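Programmed cell death 6-interacting protein (Homo sapiens, PDB 5WA1) sorts cargo into multivesicular bodies and acts in cytokinesis and membrane repair, its Bro1 domain, the part present here, binding the ESCRT-III protein CHMP4C. Local coordinates at residues D227-K230 with D231-A235; K260-F263 with P264-A268. One frame throughout, in Å; residues are numbered along the deposited sequence.

The Bro1 domain of ALIX offers two helix starts in succession. Following the chain from the N terminus, helix 202-226 ends and residues 227-230 turn the chain back into helix 231-252; contact 1 is that turn together with the first residues of the new helix. Helix 231-252 then runs its course, and contact 2 follows at the start of helix 262-287. The two are in series, neither nested nor crossing, and each is local, closing no long loop. Their centres lie about 27 Å apart, yet both involve the same three successive antiparallel helices: contact 1 also packs on helices 202-226 and 262-287, contact 2 on helices 202-226 and 231-252.

Contact 1: residues D227-K230 with D231-A235; sequences DKMK and DAIIA
Lys230 and Ile234 meet through the backbone: Ile234 N donates to Lys230 O at 3.0 Å, nearly straight (167°), while Ile233 N reaches the same oxygen in a weak, bent bond. One carbonyl thus takes two amides from the first turn. Ile234 also lays its side chain tightly over this corner. With CG1 beside its own backbone N (chi1 -66°) and the chain extended beyond, CD1 comes 3.5 Å from Met229 O, and CG1 lies 3.5 Å from Lys230 O. On this inner side Ile234 packs on Phe221, Ala224 and Thr225 of helix 202-226, and Met229 also touches Ala224. The setting is the connection of an alpha-alpha hairpin: a Schellman motif, with Lys228 in the left-handed conformation, ends helix 202-226, and Lys230 is the N-cap of helix 231-252. The outer flank is looser, Met229 CE approaching Ile233 CG2 only to 4.4 Å. Here lies the bound CHMP4C peptide, with an apolar side chain against Ile233 and an acidic one by Met229; the exposed, extended Lys230 chain leads outward, and its NZ forms a salt bridge with an acidic side chain of that peptide. Asp231 points away from the turn, and its OD1 is hydrogen-bonded to ND1 of His280, on helix 262-287.

Contact 2: residues K260-F263 with P264-A268; sequences KEVF and PVLAA
The flat group here is the ring of Phe263, and it meets Pro264 at a slant, the two side chains crossing without stacking. Its CG, anti to the backbone N (chi1 -180°), lies beside the carbonyl carbon and hence 3.7 Å from Pro264 N. Beyond this skewed contact the Phe263 side chain also packs on Cys252, the last residue of helix 231-252. The pyrrolidine ring of Pro264 instead turns back over the preceding carbonyls: CD is 3.2 Å from Lys260 O, in the place an amide hydrogen would take inside a helix, and CG is 3.3 Å from Glu261 O. Proline is well tolerated in a first turn, where amides generally have no helical acceptor. From the next residue the ordinary helical ladder takes over. Val265 N donates to Glu261 O at 3.2 Å, the donor tilted 26° from the carbonyl plane, and Val265 CG2 crowds that same oxygen at 3.1 Å. The following rungs are shorter and straighter: Leu266 N to Val262 O is 3.0 Å, and Ala267 N to Phe263 O closes at 172°. Along one flank Val262 and Leu266, one turn apart, run alongside each other in the same direction, with CG1 of Val262 3.7 Å from CD1 of Leu266. That flank faces the helical core, where both residues touch Ile211 of helix 202-226 and Leu266 also meets Phe245, Ala248 and Phe249 of helix 231-252. Elsewhere on the turn, Pro264 packs on Tyr312 and Tyr315 in the loop between helices 291-311 and 319-340.

Contact 1: residues D227-K230 with D231-A235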
loop_
_atom_site.group_PDB
_atom_site.type_symbol
_atom_site.label_atom_id
_atom_site.label_comp_id
_atom_site.label_asym_id
_atom_site.label_seq_id
_atom_site.Cartn_x
_atom_site.Cartn_y
_atom_site.Cartn_z
ATOM N N ASP A 227 19.483 -9.026 6.614
ATOM C CA ASP A 227 20.775 -9.135 5.953
ATOM C C ASP A 227 21.929 -8.609 6.801
ATOM O O ASP A 227 23.072 -8.612 6.327
ATOM C CB ASP A 227 20.742 -8.385 4.619
ATOM C CG ASP A 227 19.889 -9.086 3.572
ATOM O OD1 ASP A 227 19.176 -10.052 3.920
ATOM O OD2 ASP A 227 19.946 -8.675 2.394
ATOM N N LYS A 228 21.656 -8.159 8.024
ATOM C CA LYS A 228 22.684 -7.679 8.952
ATOM C C LYS A 228 23.483 -6.522 8.353
ATOM O O LYS A 228 24.713 -6.522 8.357
ATOM C CB LYS A 228 23.613 -8.820 9.373
ATOM C CG LYS A 228 22.912 -10.039 9.953
ATOM C CD LYS A 228 22.453 -9.799 11.383
ATOM C CE LYS A 228 21.786 -11.042 11.956
ATOM N NZ LYS A 228 22.639 -12.256 11.813
ATOM N N MET A 229 22.774 -5.522 7.837
ATOM C CA MET A 229 23.431 -4.352 7.273
ATOM C C MET A 229 23.966 -3.448 8.388
ATOM O O MET A 229 23.699 -3.658 9.578
ATOM C CB MET A 229 22.468 -3.589 6.358
ATOM C CG MET A 229 22.082 -4.385 5.105
ATOM S SD MET A 229 21.193 -3.426 3.855
ATOM C CE MET A 229 22.550 -2.476 3.156
ATOM N N LYS A 230 24.736 -2.433 7.988
ATOM C CA LYS A 230 25.321 -1.511 8.955
ATOM C C LYS A 230 24.225 -0.850 9.779
ATOM O O LYS A 230 23.189 -0.438 9.248
ATOM C CB LYS A 230 26.146 -0.429 8.252
ATOM C CG LYS A 230 27.400 -0.922 7.536
ATOM C CD LYS A 230 28.066 0.215 6.765
ATOM C CE LYS A 230 29.349 -0.246 6.086
ATOM N NZ LYS A 230 29.976 0.825 5.255
ATOM N N ASP A 231 24.459 -0.741 11.085
ATOM C CA ASP A 231 23.438 -0.142 11.943
ATOM C C ASP A 231 23.165 1.308 11.568
ATOM O O ASP A 231 22.033 1.778 11.730
ATOM C CB ASP A 231 23.842 -0.269 13.412
ATOM C CG ASP A 231 23.819 -1.712 13.888
ATOM O OD1 ASP A 231 22.714 -2.233 14.158
ATOM O OD2 ASP A 231 24.903 -2.330 13.983
ATOM N N ALA A 232 24.170 2.024 11.054
ATOM C CA ALA A 232 23.936 3.385 10.565
ATOM C C ALA A 232 22.859 3.410 9.484
ATOM O O ALA A 232 22.011 4.311 9.455
ATOM C CB ALA A 232 25.230 3.980 10.019
ATOM N N ILE A 233 22.889 2.436 8.579
ATOM C CA ILE A 233 21.925 2.402 7.487
ATOM C C ILE A 233 20.557 1.986 7.997
ATOM O O ILE A 233 19.529 2.559 7.612
ATOM C CB ILE A 233 22.434 1.458 6.384
ATOM C CG1 ILE A 233 23.663 2.064 5.708
ATOM C CG2 ILE A 233 21.323 1.126 5.392
ATOM C CD1 ILE A 233 23.447 3.478 5.228
ATOM N N ILE A 234 20.518 0.976 8.866
ATOM C CA ILE A 234 19.248 0.526 9.425
ATOM C C ILE A 234 18.547 1.666 10.155
ATOM O O ILE A 234 17.320 1.803 10.085
ATOM C CB ILE A 234 19.484 -0.691 10.336
ATOM C CG1 ILE A 234 19.972 -1.878 9.485
ATOM C CG2 ILE A 234 18.216 -1.060 11.082
ATOM C CD1 ILE A 234 20.333 -3.107 10.298
ATOM N N ALA A 235 19.314 2.524 10.832
ATOM C CA ALA A 235 18.711 3.634 11.562
ATOM C C ALA A 235 18.073 4.641 10.610
ATOM O O ALA A 235 16.975 5.142 10.875
ATOM C CB ALA A 235 19.760 4.314 12.457
#

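Contact 2: residues K260-F263 with P264-A268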
loop_
_atom_site.group_PDB
_atom_site.type_symbol
_atom_site.label_atom_id
_atom_site.label_comp_id
_atom_site.label_asym_id
_atom_site.label_seq_id
_atom_site.Cartn_x
_atom_site.Cartn_y
_atom_site.Cartn_z
ATOM N N LYS A 260 -11.329 1.076 12.096
ATOM C CA LYS A 260 -10.955 1.592 13.411
ATOM C C LYS A 260 -9.494 1.330 13.749
ATOM O O LYS A 260 -8.841 2.148 14.410
ATOM C CB LYS A 260 -11.840 0.957 14.484
ATOM C CG LYS A 260 -13.041 1.765 14.902
ATOM C CD LYS A 260 -13.504 1.329 16.288
ATOM C CE LYS A 260 -12.333 1.302 17.267
ATOM N NZ LYS A 260 -12.757 1.241 18.698
ATOM N N GLU A 261 -8.976 0.180 13.337
ATOM C CA GLU A 261 -7.647 -0.237 13.750
ATOM C C GLU A 261 -6.532 0.474 12.994
ATOM O O GLU A 261 -5.381 0.374 13.412
ATOM C CB GLU A 261 -7.502 -1.754 13.582
ATOM C CG GLU A 261 -7.646 -2.253 12.145
ATOM C CD GLU A 261 -9.088 -2.539 11.734
ATOM O OE1 GLU A 261 -10.028 -2.042 12.397
ATOM O OE2 GLU A 261 -9.275 -3.275 10.740
ATOM N N VAL A 262 -6.839 1.199 11.914
ATOM C CA VAL A 262 -5.783 1.815 11.116
ATOM C C VAL A 262 -5.071 2.905 11.913
ATOM O O VAL A 262 -3.837 2.963 11.953
ATOM C CB VAL A 262 -6.357 2.361 9.795
ATOM C CG1 VAL A 262 -5.346 3.262 9.103
ATOM C CG2 VAL A 262 -6.754 1.193 8.881
ATOM N N PHE A 263 -5.829 3.782 12.555
ATOM C CA PHE A 263 -5.196 4.893 13.267
ATOM C C PHE A 263 -4.270 4.431 14.395
ATOM O O PHE A 263 -3.107 4.869 14.423
ATOM C CB PHE A 263 -6.269 5.868 13.761
ATOM C CG PHE A 263 -5.710 7.044 14.500
ATOM C CD1 PHE A 263 -5.044 8.049 13.817
ATOM C CD2 PHE A 263 -5.812 7.128 15.876
ATOM C CE1 PHE A 263 -4.502 9.129 14.492
ATOM C CE2 PHE A 263 -5.283 8.208 16.560
ATOM C CZ PHE A 263 -4.621 9.205 15.865
ATOM N N PRO A 264 -4.687 3.571 15.334
ATOM C CA PRO A 264 -3.732 3.134 16.367
ATOM C C PRO A 264 -2.535 2.396 15.807
ATOM O O PRO A 264 -1.429 2.539 16.347
ATOM C CB PRO A 264 -4.580 2.232 17.275
ATOM C CG PRO A 264 -5.719 1.796 16.411
ATOM C CD PRO A 264 -6.024 3.000 15.578
ATOM N N VAL A 265 -2.707 1.621 14.734
ATOM C CA VAL A 265 -1.573 0.899 14.182
ATOM C C VAL A 265 -0.561 1.866 13.589
ATOM O O VAL A 265 0.655 1.696 13.762
ATOM C CB VAL A 265 -2.039 -0.145 13.153
ATOM C CG1 VAL A 265 -0.833 -0.716 12.406
ATOM C CG2 VAL A 265 -2.788 -1.260 13.853
ATOM N N LEU A 266 -1.033 2.897 12.887
ATOM C CA LEU A 266 -0.118 3.892 12.332
ATOM C C LEU A 266 0.631 4.632 13.436
ATOM O O LEU A 266 1.839 4.867 13.329
ATOM C CB LEU A 266 -0.892 4.894 11.478
ATOM C CG LEU A 266 -1.517 4.331 10.199
ATOM C CD1 LEU A 266 -2.323 5.439 9.493
ATOM C CD2 LEU A 266 -0.434 3.760 9.306
ATOM N N ALA A 267 -0.091 5.057 14.476
ATOM C CA ALA A 267 0.547 5.736 15.606
ATOM C C ALA A 267 1.597 4.842 16.264
ATOM O O ALA A 267 2.717 5.286 16.560
ATOM C CB ALA A 267 -0.515 6.162 16.616
ATOM N N ALA A 268 1.258 3.570 16.489
ATOM C CA ALA A 268 2.211 2.648 17.091
ATOM C C ALA A 268 3.443 2.473 16.207
ATOM O O ALA A 268 4.579 2.541 16.689
ATOM C CB ALA A 268 1.544 1.300 17.357
#